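Side-chain contacts in RabGAP/TBC protein (Chlamydomonas reinhardtii, PDB 4P17), which is of unknown function but is a flagellar RabGAP-family protein whose TBC domain appears to lack the usual catalytic residues and may still bind a Rab GTPase: residues W77-S81 with G82-K86; I111-D114 with S115-T118; N168-A171 with A172-L176; L203-L206 with I207-L211; E244-M247 with R248-D251. All coordinates share one frame; numbering follows the deposited sequence.

Interaction 1: W77-S81 with G82-K86; sequences WMETS and GANKK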
loop_
_atom_site.group_PDB
_atom_site.type_symbol
_atom_site.label_atom_id
_atom_site.label_comp_id
_atom_site.label_asym_id
_atom_site.label_seq_id
_atom_site.Cartn_x
_atom_site.Cartn_y
_atom_site.Cartn_z
ATOM N N TRP A 77 -4.949 3.065 11.383
ATOM C CA TRP A 77 -4.037 3.753 10.487
ATOM C C TRP A 77 -3.873 5.213 10.824
ATOM O O TRP A 77 -2.784 5.743 10.755
ATOM C CB TRP A 77 -4.510 3.679 9.063
ATOM C CG TRP A 77 -4.361 2.363 8.427
ATOM C CD1 TRP A 77 -3.854 1.215 8.992
ATOM C CD2 TRP A 77 -4.725 2.028 7.086
ATOM N NE1 TRP A 77 -3.903 0.183 8.075
ATOM C CE2 TRP A 77 -4.445 0.661 6.906
ATOM C CE3 TRP A 77 -5.307 2.737 6.037
ATOM C CZ2 TRP A 77 -4.679 0.010 5.696
ATOM C CZ3 TRP A 77 -5.547 2.089 4.844
ATOM C CH2 TRP A 77 -5.225 0.735 4.676
ATOM N N MET A 78 -4.987 5.868 11.102
ATOM C CA MET A 78 -4.961 7.315 11.316
ATOM C C MET A 78 -4.169 7.653 12.577
ATOM O O MET A 78 -3.501 8.680 12.641
ATOM C CB MET A 78 -6.358 7.883 11.397
ATOM C CG MET A 78 -7.157 7.836 10.082
ATOM S SD MET A 78 -6.470 8.760 8.693
ATOM C CE MET A 78 -6.681 10.451 9.262
ATOM N N GLU A 79 -4.209 6.766 13.561
ATOM C CA GLU A 79 -3.405 6.958 14.776
ATOM C C GLU A 79 -1.928 6.539 14.610
ATOM O O GLU A 79 -1.015 7.338 14.833
ATOM C CB GLU A 79 -4.030 6.174 15.937
ATOM C CG GLU A 79 -3.272 6.291 17.265
ATOM C CD GLU A 79 -3.270 7.698 17.817
ATOM O OE1 GLU A 79 -4.065 8.535 17.333
ATOM O OE2 GLU A 79 -2.463 7.972 18.728
ATOM N N THR A 80 -1.665 5.299 14.203
ATOM C CA THR A 80 -0.267 4.880 14.090
ATOM C C THR A 80 0.531 5.679 13.037
ATOM O O THR A 80 1.730 5.845 13.188
ATOM C CB THR A 80 -0.142 3.371 13.746
ATOM O OG1 THR A 80 -0.771 3.101 12.491
ATOM C CG2 THR A 80 -0.800 2.521 14.780
ATOM N N SER A 81 -0.111 6.176 11.982
ATOM C CA SER A 81 0.639 6.887 10.928
ATOM C C SER A 81 1.046 8.266 11.408
ATOM O O SER A 81 1.862 8.921 10.805
ATOM C CB SER A 81 -0.179 7.086 9.672
ATOM O OG SER A 81 -1.317 7.901 9.981
ATOM N N GLY A 82 0.398 8.726 12.457
ATOM C CA GLY A 82 0.551 10.088 12.892
ATOM C C GLY A 82 -0.367 11.081 12.207
ATOM O O GLY A 82 -0.275 12.280 12.467
ATOM N N ALA A 83 -1.256 10.612 11.338
ATOM C CA ALA A 83 -2.172 11.523 10.640
ATOM C C ALA A 83 -3.125 12.256 11.590
ATOM O O ALA A 83 -3.514 13.405 11.299
ATOM C CB ALA A 83 -2.972 10.777 9.592
ATOM N N ASN A 84 -3.513 11.619 12.697
ATOM C CA ASN A 84 -4.421 12.265 13.670
ATOM C C ASN A 84 -3.747 13.475 14.291
ATOM O O ASN A 84 -4.367 14.522 14.458
ATOM C CB ASN A 84 -4.852 11.303 14.769
ATOM C CG ASN A 84 -5.972 10.359 14.338
ATOM O OD1 ASN A 84 -6.756 10.674 13.461
ATOM N ND2 ASN A 84 -6.019 9.168 14.954
ATOM N N LYS A 85 -2.470 13.309 14.607
ATOM C CA LYS A 85 -1.673 14.369 15.207
ATOM C C LYS A 85 -1.465 15.503 14.218
ATOM O O LYS A 85 -1.482 16.662 14.602
ATOM C CB LYS A 85 -0.313 13.850 15.659
ATOM C CG LYS A 85 -0.348 12.809 16.766
ATOM C CD LYS A 85 1.048 12.229 17.050
ATOM C CE LYS A 85 1.568 11.339 15.916
ATOM N NZ LYS A 85 3.065 11.289 15.852
ATOM N N LYS A 86 -1.285 15.180 12.941
ATOM C CA LYS A 86 -1.110 16.234 11.944
ATOM C C LYS A 86 -2.404 16.980 11.751
ATOM O O LYS A 86 -2.399 18.214 11.702
ATOM C CB LYS A 86 -0.628 15.672 10.601
ATOM C CG LYS A 86 0.681 14.940 10.700
ATOM C CD LYS A 86 0.994 14.221 9.433
ATOM C CE LYS A 86 1.463 15.198 8.362
ATOM N NZ LYS A 86 2.785 15.798 8.664
HETATM O O HOH W 1 -1.764 10.285 15.158
#

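Interaction 2: I111-D114 with S115-T118; sequences IETD and STHT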
loop_
_atom_site.group_PDB
_atom_site.type_symbol
_atom_site.label_atom_id
_atom_site.label_comp_id
_atom_site.label_asym_id
_atom_site.label_seq_id
_atom_site.Cartn_x
_atom_site.Cartn_y
_atom_site.Cartn_z
ATOM N N ILE A 111 -3.945 15.136 -12.730
ATOM C CA ILE A 111 -4.737 14.280 -11.853
ATOM C C ILE A 111 -5.938 13.715 -12.584
ATOM O O ILE A 111 -6.160 12.491 -12.578
ATOM C CB ILE A 111 -5.212 15.027 -10.588
ATOM C CG1 ILE A 111 -4.016 15.419 -9.739
ATOM C CG2 ILE A 111 -6.106 14.142 -9.766
ATOM C CD1 ILE A 111 -4.330 16.452 -8.727
ATOM N N GLU A 112 -6.701 14.575 -13.264
ATOM C CA GLU A 112 -7.900 14.083 -13.963
ATOM C C GLU A 112 -7.587 13.053 -15.029
ATOM O O GLU A 112 -8.243 12.029 -15.118
ATOM C CB GLU A 112 -8.658 15.215 -14.626
ATOM C CG GLU A 112 -9.300 16.220 -13.664
ATOM C CD GLU A 112 -9.745 17.494 -14.386
ATOM O OE1 GLU A 112 -9.576 17.561 -15.621
ATOM O OE2 GLU A 112 -10.231 18.439 -13.720
ATOM N N THR A 113 -6.597 13.336 -15.860
ATOM C CA THR A 113 -6.214 12.406 -16.917
ATOM C C THR A 113 -5.685 11.080 -16.353
ATOM O O THR A 113 -6.009 9.999 -16.863
ATOM C CB THR A 113 -5.170 13.066 -17.850
ATOM O OG1 THR A 113 -5.754 14.215 -18.446
ATOM C CG2 THR A 113 -4.709 12.107 -18.942
ATOM N N ASP A 114 -4.876 11.133 -15.305
ATOM C CA ASP A 114 -4.389 9.879 -14.716
ATOM C C ASP A 114 -5.567 8.981 -14.254
ATOM O O ASP A 114 -5.409 7.782 -14.105
ATOM C CB ASP A 114 -3.415 10.179 -13.564
ATOM C CG ASP A 114 -2.069 10.789 -14.041
ATOM O OD1 ASP A 114 -1.849 11.048 -15.267
ATOM O OD2 ASP A 114 -1.213 11.051 -13.173
ATOM N N SER A 115 -6.761 9.550 -14.091
ATOM C CA SER A 115 -7.962 8.759 -13.764
ATOM C C SER A 115 -8.710 8.152 -14.964
ATOM O O SER A 115 -9.704 7.446 -14.786
ATOM C CB SER A 115 -8.928 9.629 -12.965
ATOM O OG SER A 115 -8.434 9.853 -11.655
ATOM N N THR A 116 -8.265 8.401 -16.178
ATOM C CA THR A 116 -8.910 7.782 -17.305
ATOM C C THR A 116 -8.318 6.391 -17.554
ATOM O O THR A 116 -8.702 5.715 -18.501
ATOM C CB THR A 116 -8.793 8.645 -18.548
ATOM O OG1 THR A 116 -7.418 8.731 -18.941
ATOM C CG2 THR A 116 -9.368 10.053 -18.257
ATOM N N HIS A 117 -7.400 5.934 -16.707
ATOM C CA HIS A 117 -6.919 4.558 -16.886
ATOM C C HIS A 117 -6.608 3.822 -15.574
ATOM O O HIS A 117 -6.256 2.630 -15.576
ATOM C CB HIS A 117 -5.705 4.550 -17.848
ATOM C CG HIS A 117 -4.613 5.507 -17.495
ATOM N ND1 HIS A 117 -4.548 6.783 -18.009
ATOM C CD2 HIS A 117 -3.507 5.351 -16.730
ATOM C CE1 HIS A 117 -3.462 7.384 -17.554
ATOM N NE2 HIS A 117 -2.813 6.538 -16.774
ATOM N N THR A 118 -6.781 4.510 -14.454
ATOM C CA THR A 118 -6.755 3.844 -13.158
ATOM C C THR A 118 -8.162 3.339 -12.817
ATOM O O THR A 118 -9.145 3.828 -13.378
ATOM C CB THR A 118 -6.277 4.785 -12.054
ATOM O OG1 THR A 118 -7.116 5.933 -12.041
ATOM C CG2 THR A 118 -4.828 5.225 -12.287
#

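Interaction 3: N168-A171 with A172-L176; sequences NEEA and AFWLL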
loop_
_atom_site.group_PDB
_atom_site.type_symbol
_atom_site.label_atom_id
_atom_site.label_comp_id
_atom_site.label_asym_id
_atom_site.label_seq_id
_atom_site.Cartn_x
_atom_site.Cartn_y
_atom_site.Cartn_z
ATOM N N ASN A 168 -13.819 8.375 3.194
ATOM C CA ASN A 168 -13.540 9.577 3.991
ATOM C C ASN A 168 -12.379 10.367 3.408
ATOM O O ASN A 168 -11.216 10.007 3.615
ATOM C CB ASN A 168 -13.231 9.190 5.430
ATOM C CG ASN A 168 -13.205 10.380 6.353
ATOM O OD1 ASN A 168 -12.702 11.448 5.994
ATOM N ND2 ASN A 168 -13.759 10.211 7.552
ATOM N N GLU A 169 -12.694 11.437 2.680
ATOM C CA GLU A 169 -11.692 12.166 1.911
ATOM C C GLU A 169 -10.699 12.904 2.793
ATOM O O GLU A 169 -9.516 12.953 2.479
ATOM C CB GLU A 169 -12.358 13.169 0.975
ATOM C CG GLU A 169 -13.463 12.584 0.146
ATOM C CD GLU A 169 -14.250 13.646 -0.557
ATOM O OE1 GLU A 169 -13.719 14.777 -0.703
ATOM O OE2 GLU A 169 -15.391 13.342 -0.958
ATOM N N GLU A 170 -11.178 13.526 3.870
ATOM C CA GLU A 170 -10.261 14.258 4.720
ATOM C C GLU A 170 -9.313 13.279 5.409
ATOM O O GLU A 170 -8.121 13.563 5.574
ATOM C CB GLU A 170 -11.001 15.112 5.761
ATOM C CG GLU A 170 -10.043 15.739 6.742
ATOM C CD GLU A 170 -10.625 16.886 7.542
ATOM O OE1 GLU A 170 -11.841 17.121 7.465
ATOM O OE2 GLU A 170 -9.861 17.539 8.274
ATOM N N ALA A 171 -9.820 12.113 5.788
ATOM C CA ALA A 171 -8.942 11.094 6.374
ATOM C C ALA A 171 -7.844 10.692 5.380
ATOM O O ALA A 171 -6.674 10.551 5.714
ATOM C CB ALA A 171 -9.745 9.883 6.786
ATOM N N ALA A 172 -8.257 10.471 4.166
ATOM C CA ALA A 172 -7.324 10.080 3.119
ATOM C C ALA A 172 -6.282 11.165 2.893
ATOM O O ALA A 172 -5.100 10.882 2.760
ATOM C CB ALA A 172 -8.096 9.759 1.853
ATOM N N PHE A 173 -6.711 12.429 2.904
ATOM C CA PHE A 173 -5.789 13.542 2.811
ATOM C C PHE A 173 -4.737 13.556 3.946
ATOM O O PHE A 173 -3.558 13.731 3.712
ATOM C CB PHE A 173 -6.578 14.858 2.812
ATOM C CG PHE A 173 -5.708 16.076 2.884
ATOM C CD1 PHE A 173 -5.208 16.662 1.722
ATOM C CD2 PHE A 173 -5.430 16.659 4.115
ATOM C CE1 PHE A 173 -4.425 17.796 1.784
ATOM C CE2 PHE A 173 -4.612 17.783 4.202
ATOM C CZ PHE A 173 -4.133 18.364 3.045
ATOM N N TRP A 174 -5.156 13.330 5.183
ATOM C CA TRP A 174 -4.211 13.399 6.278
ATOM C C TRP A 174 -3.304 12.140 6.315
ATOM O O TRP A 174 -2.126 12.221 6.699
ATOM C CB TRP A 174 -4.961 13.617 7.596
ATOM C CG TRP A 174 -5.481 15.009 7.672
ATOM C CD1 TRP A 174 -6.783 15.413 7.696
ATOM C CD2 TRP A 174 -4.690 16.204 7.727
ATOM N NE1 TRP A 174 -6.852 16.796 7.783
ATOM C CE2 TRP A 174 -5.581 17.301 7.783
ATOM C CE3 TRP A 174 -3.317 16.451 7.732
ATOM C CZ2 TRP A 174 -5.132 18.624 7.848
ATOM C CZ3 TRP A 174 -2.871 17.758 7.759
ATOM C CH2 TRP A 174 -3.781 18.830 7.831
ATOM N N LEU A 175 -3.822 11.010 5.858
ATOM C CA LEU A 175 -2.999 9.789 5.789
ATOM C C LEU A 175 -1.944 9.925 4.686
ATOM O O LEU A 175 -0.798 9.513 4.865
ATOM C CB LEU A 175 -3.870 8.550 5.575
ATOM C CG LEU A 175 -3.179 7.178 5.627
ATOM C CD1 LEU A 175 -2.670 6.799 7.039
ATOM C CD2 LEU A 175 -4.159 6.109 5.167
ATOM N N LEU A 176 -2.331 10.497 3.548
ATOM C CA LEU A 176 -1.397 10.786 2.475
ATOM C C LEU A 176 -0.295 11.746 2.992
ATOM O O LEU A 176 0.888 11.550 2.740
ATOM C CB LEU A 176 -2.143 11.382 1.282
ATOM C CG LEU A 176 -1.270 11.735 0.074
ATOM C CD1 LEU A 176 -0.637 10.480 -0.559
ATOM C CD2 LEU A 176 -2.088 12.498 -0.950
#

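Interaction 4: L203-L206 with I207-L211; sequences LDEL and IGTKL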
loop_
_atom_site.group_PDB
_atom_site.type_symbol
_atom_site.label_atom_id
_atom_site.label_comp_id
_atom_site.label_asym_id
_atom_site.label_seq_id
_atom_site.Cartn_x
_atom_site.Cartn_y
_atom_site.Cartn_z
ATOM N N LEU A 203 16.917 -4.249 -1.638
ATOM C CA LEU A 203 16.325 -5.413 -2.259
ATOM C C LEU A 203 17.363 -6.234 -3.053
ATOM O O LEU A 203 17.388 -7.470 -2.985
ATOM C CB LEU A 203 15.164 -4.958 -3.164
ATOM C CG LEU A 203 14.366 -6.060 -3.850
ATOM C CD1 LEU A 203 13.786 -7.042 -2.829
ATOM C CD2 LEU A 203 13.274 -5.461 -4.715
ATOM N N ASP A 204 18.223 -5.575 -3.817
ATOM C CA ASP A 204 19.226 -6.311 -4.592
ATOM C C ASP A 204 20.184 -7.040 -3.634
ATOM O O ASP A 204 20.595 -8.165 -3.889
ATOM C CB ASP A 204 20.000 -5.365 -5.518
ATOM C CG ASP A 204 20.771 -6.095 -6.618
ATOM O OD1 ASP A 204 20.292 -7.122 -7.165
ATOM O OD2 ASP A 204 21.876 -5.623 -6.943
ATOM N N GLU A 205 20.523 -6.410 -2.515
ATOM C CA GLU A 205 21.382 -7.058 -1.535
ATOM C C GLU A 205 20.660 -8.252 -0.982
ATOM O O GLU A 205 21.226 -9.356 -0.913
ATOM C CB GLU A 205 21.772 -6.125 -0.384
ATOM C CG GLU A 205 22.675 -6.789 0.658
ATOM C CD GLU A 205 24.060 -7.113 0.109
ATOM O OE1 GLU A 205 24.513 -6.416 -0.819
ATOM O OE2 GLU A 205 24.684 -8.079 0.599
ATOM N N LEU A 206 19.406 -8.041 -0.574
ATOM C CA LEU A 206 18.656 -9.141 0.005
ATOM C C LEU A 206 18.507 -10.304 -0.960
ATOM O O LEU A 206 18.529 -11.443 -0.535
ATOM C CB LEU A 206 17.277 -8.672 0.462
ATOM C CG LEU A 206 17.340 -7.813 1.721
ATOM C CD1 LEU A 206 16.011 -7.023 1.893
ATOM C CD2 LEU A 206 17.623 -8.693 2.914
ATOM N N ILE A 207 18.337 -10.011 -2.243
ATOM C CA ILE A 207 18.226 -11.075 -3.247
ATOM C C ILE A 207 19.523 -11.872 -3.238
ATOM O O ILE A 207 19.509 -13.109 -3.212
ATOM C CB ILE A 207 17.936 -10.484 -4.664
ATOM C CG1 ILE A 207 16.503 -9.950 -4.731
ATOM C CG2 ILE A 207 18.116 -11.543 -5.792
ATOM C CD1 ILE A 207 16.269 -9.048 -5.923
ATOM N N GLY A 208 20.655 -11.165 -3.240
ATOM C CA GLY A 208 21.939 -11.840 -3.305
ATOM C C GLY A 208 22.227 -12.678 -2.063
ATOM O O GLY A 208 22.836 -13.756 -2.138
ATOM N N THR A 209 21.785 -12.189 -0.916
ATOM C CA THR A 209 22.011 -12.872 0.359
ATOM C C THR A 209 21.036 -14.021 0.616
ATOM O O THR A 209 21.444 -15.132 0.968
ATOM C CB THR A 209 21.916 -11.879 1.531
ATOM O OG1 THR A 209 20.612 -11.290 1.573
ATOM C CG2 THR A 209 22.899 -10.822 1.345
ATOM N N LYS A 210 19.754 -13.751 0.403
ATOM C CA LYS A 210 18.671 -14.670 0.736
ATOM C C LYS A 210 18.238 -15.572 -0.410
ATOM O O LYS A 210 17.707 -16.661 -0.166
ATOM C CB LYS A 210 17.448 -13.884 1.219
ATOM C CG LYS A 210 17.712 -13.001 2.417
ATOM C CD LYS A 210 16.579 -13.070 3.417
ATOM C CE LYS A 210 16.680 -11.998 4.483
ATOM N NZ LYS A 210 15.387 -11.861 5.207
ATOM N N LEU A 211 18.482 -15.133 -1.640
ATOM C CA LEU A 211 17.968 -15.803 -2.816
ATOM C C LEU A 211 19.083 -15.898 -3.855
ATOM O O LEU A 211 18.939 -15.444 -4.978
ATOM C CB LEU A 211 16.739 -15.058 -3.351
ATOM C CG LEU A 211 15.535 -14.940 -2.400
ATOM C CD1 LEU A 211 14.463 -14.026 -2.992
ATOM C CD2 LEU A 211 14.936 -16.305 -2.054
#

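Interaction 5: E244-M247 with R248-D251; sequences ETVM and RTWD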
loop_
_atom_site.group_PDB
_atom_site.type_symbol
_atom_site.label_atom_id
_atom_site.label_comp_id
_atom_site.label_asym_id
_atom_site.label_seq_id
_atom_site.Cartn_x
_atom_site.Cartn_y
_atom_site.Cartn_z
ATOM N N GLU A 244 -6.804 -6.565 -0.770
ATOM C CA GLU A 244 -6.771 -6.946 0.643
ATOM C C GLU A 244 -5.337 -7.317 1.033
ATOM O O GLU A 244 -4.933 -7.168 2.194
ATOM C CB GLU A 244 -7.731 -8.094 0.929
ATOM C CG GLU A 244 -9.144 -7.744 0.639
ATOM C CD GLU A 244 -10.092 -8.835 0.969
ATOM O OE1 GLU A 244 -10.118 -9.259 2.141
ATOM O OE2 GLU A 244 -10.797 -9.290 0.037
ATOM N N THR A 245 -4.555 -7.753 0.048
ATOM C CA THR A 245 -3.158 -8.090 0.318
ATOM C C THR A 245 -2.386 -6.783 0.497
ATOM O O THR A 245 -1.554 -6.657 1.408
ATOM C CB THR A 245 -2.595 -8.924 -0.797
ATOM O OG1 THR A 245 -3.388 -10.109 -0.876
ATOM C CG2 THR A 245 -1.190 -9.300 -0.549
ATOM N N VAL A 246 -2.676 -5.814 -0.371
ATOM C CA VAL A 246 -2.053 -4.496 -0.263
ATOM C C VAL A 246 -2.269 -3.923 1.141
ATOM O O VAL A 246 -1.319 -3.422 1.760
ATOM C CB VAL A 246 -2.614 -3.489 -1.294
ATOM C CG1 VAL A 246 -1.996 -2.100 -1.093
ATOM C CG2 VAL A 246 -2.374 -3.933 -2.719
ATOM N N MET A 247 -3.497 -4.000 1.649
ATOM C CA MET A 247 -3.814 -3.337 2.923
ATOM C C MET A 247 -3.043 -3.952 4.076
ATOM O O MET A 247 -2.732 -3.271 5.053
ATOM C CB MET A 247 -5.310 -3.403 3.250
ATOM C CG MET A 247 -6.209 -2.988 2.155
ATOM S SD MET A 247 -5.992 -1.282 1.732
ATOM C CE MET A 247 -7.342 -1.171 0.531
ATOM N N ARG A 248 -2.699 -5.233 3.976
ATOM C CA ARG A 248 -1.872 -5.817 5.018
ATOM C C ARG A 248 -0.459 -5.257 4.996
ATOM O O ARG A 248 0.167 -5.036 6.058
ATOM C CB ARG A 248 -1.822 -7.331 4.875
ATOM C CG ARG A 248 -3.082 -8.019 5.331
ATOM C CD ARG A 248 -3.175 -8.087 6.851
ATOM N NE ARG A 248 -2.026 -8.763 7.450
ATOM C CZ ARG A 248 -1.899 -10.090 7.517
ATOM N NH1 ARG A 248 -2.868 -10.884 7.054
ATOM N NH2 ARG A 248 -0.822 -10.620 8.069
ATOM N N THR A 249 0.064 -4.997 3.811
ATOM C CA THR A 249 1.360 -4.311 3.729
ATOM C C THR A 249 1.240 -2.906 4.353
ATOM O O THR A 249 2.139 -2.425 5.071
ATOM C CB THR A 249 1.919 -4.196 2.284
ATOM O OG1 THR A 249 1.253 -3.173 1.544
ATOM C CG2 THR A 249 1.833 -5.519 1.523
ATOM N N TRP A 250 0.111 -2.272 4.109
ATOM C CA TRP A 250 -0.111 -0.915 4.605
ATOM C C TRP A 250 -0.286 -0.890 6.118
ATOM O O TRP A 250 0.208 0.040 6.808
ATOM C CB TRP A 250 -1.334 -0.312 3.909
ATOM C CG TRP A 250 -1.086 0.108 2.451
ATOM C CD1 TRP A 250 0.008 -0.231 1.639
ATOM C CD2 TRP A 250 -1.933 0.946 1.651
ATOM N NE1 TRP A 250 -0.139 0.372 0.400
ATOM C CE2 TRP A 250 -1.323 1.081 0.380
ATOM C CE3 TRP A 250 -3.153 1.611 1.893
ATOM C CZ2 TRP A 250 -1.897 1.848 -0.658
ATOM C CZ3 TRP A 250 -3.722 2.373 0.844
ATOM C CH2 TRP A 250 -3.083 2.485 -0.402
ATOM N N ASP A 251 -0.969 -1.901 6.654
ATOM C CA ASP A 251 -1.055 -2.067 8.124
ATOM C C ASP A 251 0.319 -1.886 8.757
ATOM O O ASP A 251 0.518 -1.074 9.637
ATOM C CB ASP A 251 -1.590 -3.439 8.548
ATOM C CG ASP A 251 -3.070 -3.655 8.198
ATOM O OD1 ASP A 251 -3.767 -2.662 7.965
ATOM O OD2 ASP A 251 -3.528 -4.833 8.186
#

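Interaction 1: W77-S81 with G82-K86
S81 and G82 meet at a sharp helix-to-helix turn in the all-helical TBC domain, where helix 73-80 ends and helix 83-88 starts almost at once. G82 makes the break: with positive phi (86°) it leaves the helical path, and its N-H bonds E79 O, with G82 N 3.1 Å from that oxygen. A side chain at these backbone angles would collide with S81 O, so the tight corner relies on glycine.

A83 follows, and its N-H is taken by S81 OG at 3.0 Å. That hydroxyl sits between its own backbone N and carbonyl (chi1 62°), from where it also donates back to W77 O at 2.7 Å, tying the last turn of one helix to the first of the next. The A83 methyl packs on M78 CE, which a chain bent at chi2 and chi3 brings within 3.7 Å of A83 CB.

N84 is gripped at both backbone and amide. Its N donates to M78 O at 2.9 Å, while ND2 gives an almost straight bond to E79 OE1 (3.1 Å, 175°), met on the anti lone pair and in the plane of the amide. With alanine at this position, E79 OE1 would probably lose this donor and its carboxylate would be free to rotate.

K85 is reached through a water held between its N and E79 O. The ammonium of K86 pairs with E181 and D182 on helix 169-183, while K86 N donates to G82 O at 3.1 Å.

Interaction 2: I111-D114 with S115-T118
T113 and T116 meet where the chain unwinds from helix 108-114: S115 N still bonds E112 O at 3.1 Å, and T116 N donates to T113 O almost straight, at 2.8 Å and 170°. T113 O has a second donor. The T116 hydroxyl, turned between its own N and carbonyl by chi1 of 66°, arrives in the carbonyl plane with OG1 2.8 Å from T113 O, whereas T116 N approaches from above that plane.

The next carbonyl, that of D114, lies over the H117 imidazole, its oxygen above the middle of one ring face. From a different direction T118 closes on the same oxygen with its methyl, CG2 being 3.2 Å from D114 O. Its OG1 is at 3.3 Å from D114 O as well, but N155 OD1 competes for the one proton. The D114 carboxylate points elsewhere, its OD2 bonding Y150 OH.

I111, D114 and H117 are spaced as in the IxxDxxR motif of TBC domains, with a histidine where active relatives carry the arginine finger; R152, two residues after Y150, likewise stands at the usual glutamine of the YxQ motif. T113 O, gripped by the N and OG1 of T116, fixes the bend, and the imidazole lies against two carbonyl oxygens. With histidine and R152 at the two motif positions, the canonical GAP chemistry is probably lost.

Interaction 3: N168-A171 with A172-L176
E170 and W174 lie side by side along helix 169-183, one turn apart and pointing the same way, and they share a hydrogen bond between side chains. W174 NE1 donates to E170 OE2 at 3.1 Å with an angle of 152°. The carboxylate oxygen uses its anti lone pair and lies close to the indole plane, although the carboxylate itself is turned 38° from that plane. An extended glutamate chain (chi2 164°) brings the acid to the edge of the ring and lays its methylene along the pyrrole side, CG being 3.4 Å from W174 CD1. The indole N-H is thus satisfied from within the helix.

The start of the helix is provided for as well. N168 is the N-cap: its OD1 accepts from A171 N at 3.0 Å, the donor standing above the amide carbonyl plane, and its backbone O takes A172 N at 3.0 Å. From there the regular i to i+4 pattern runs on, with F173 N to E169 O, W174 N to E170 O, and L175 N to A171 O.

This is a core helix of the helical TBC fold. Its A171, W174 and L175 side chains face helix 73-80, and W174 also reaches helix 83-88, whereas F173 turns to A140 and H144 on helix 128-144. F173 CE2 stands 3.6 Å above the plane of the W174 ring, over its centre. The E169 carboxylate forms a salt bridge with R136.

Interaction 4: L203-L206 with I207-L211
A chi1 of 61° sets the T209 hydroxyl between its own N and carbonyl, over the backbone of the preceding turn, where OG1 lies 3.0 Å from L206 O and 3.2 Å from E205 O. Its single proton can serve either carbonyl, and the geometry leaves the choice open. On the outer side E205, bent at chi2 (68°), reaches across T209 at about a right angle, so that OE2 touches the threonine methyl, 3.4 Å from CG2.

L206 and K210 run alongside each other in the same direction. K210 CE touches L206 CD2 at 3.8 Å, while K210 N bonds L206 O at 2.8 Å. On the buried side L203 and I207 meet more loosely, at 4.1 Å from L203 CG to I207 CD1. The branch I207 CG1 sits closer to backbone, 3.2 Å from L203 O.

L203 packs on helix 226-234, I207 on helix 212-221, and L206 on helix 259-271. Helix 201-210 is thus amphipathic, with apolar side chains against three helices of the all-helical TBC domain and E205 and T209 on the exposed side.

Interaction 5: E244-M247 with R248-D251
V246 O accepts two hydrogen bonds from the next turn of helix 243-256. T249 OG1, held between its own N and carbonyl carbon (chi1 77°), comes in the carbonyl plane on a lone pair at 2.6 Å from V246 O, and W250 N bonds the same oxygen at 3.0 Å. D251 N donates to M247 O at 2.7 Å. Earlier in the turn the bonds are weak: R248 N stands 3.5 Å from E244 O.

Apolar contacts centre on the indole. V246 and W250 lie side by side, and the valine branch that is anti to its own N makes a CH-pi contact, CG1 sitting 3.7 Å from the centroid of the five-membered ring of W250, over the face. M247 adds a Met-aromatic contact, its SD 4.1 Å from W250 CE3 and oblique to the ring. This helix runs through the middle of the TBC domain, where L160 of helix 153-164 packs on V246, M247 and W250 alike. Loss of the indole to a leucine is likely to open a gap beside V246 and M247 and to strand L236 O, which the indole N-H now serves.

The charged groups are paired with other parts of the domain. E244 forms a salt bridge with R30, R248 with D300, and D251 with R73. By hydrogen bonds, R248 NH2 donates to R65 O, and D251 OD1 accepts from W77 NE1.

How the interactions relate
Along the chain the five contacts follow one another in numerical order, all within the helical TBC domain. Interactions 1 and 3 form the closest pair, their centres about 10 Å apart: A83 and S81 pack against W174 and L175, joining the corner between helices 73-80 and 83-88 to helix 169-183. Interaction 5, whose centre is about 6 Å from the centre of the chain, touches interaction 1 through W77, which links the corner at 77-86 to the central helix 243-256. Interactions 3 and 5 come no nearer than about 6 Å between atoms. Interaction 2, in the loop after helix 108-114 that holds the altered motif, and interaction 4, on helix 201-210, lie far apart, about 35 Å between centres.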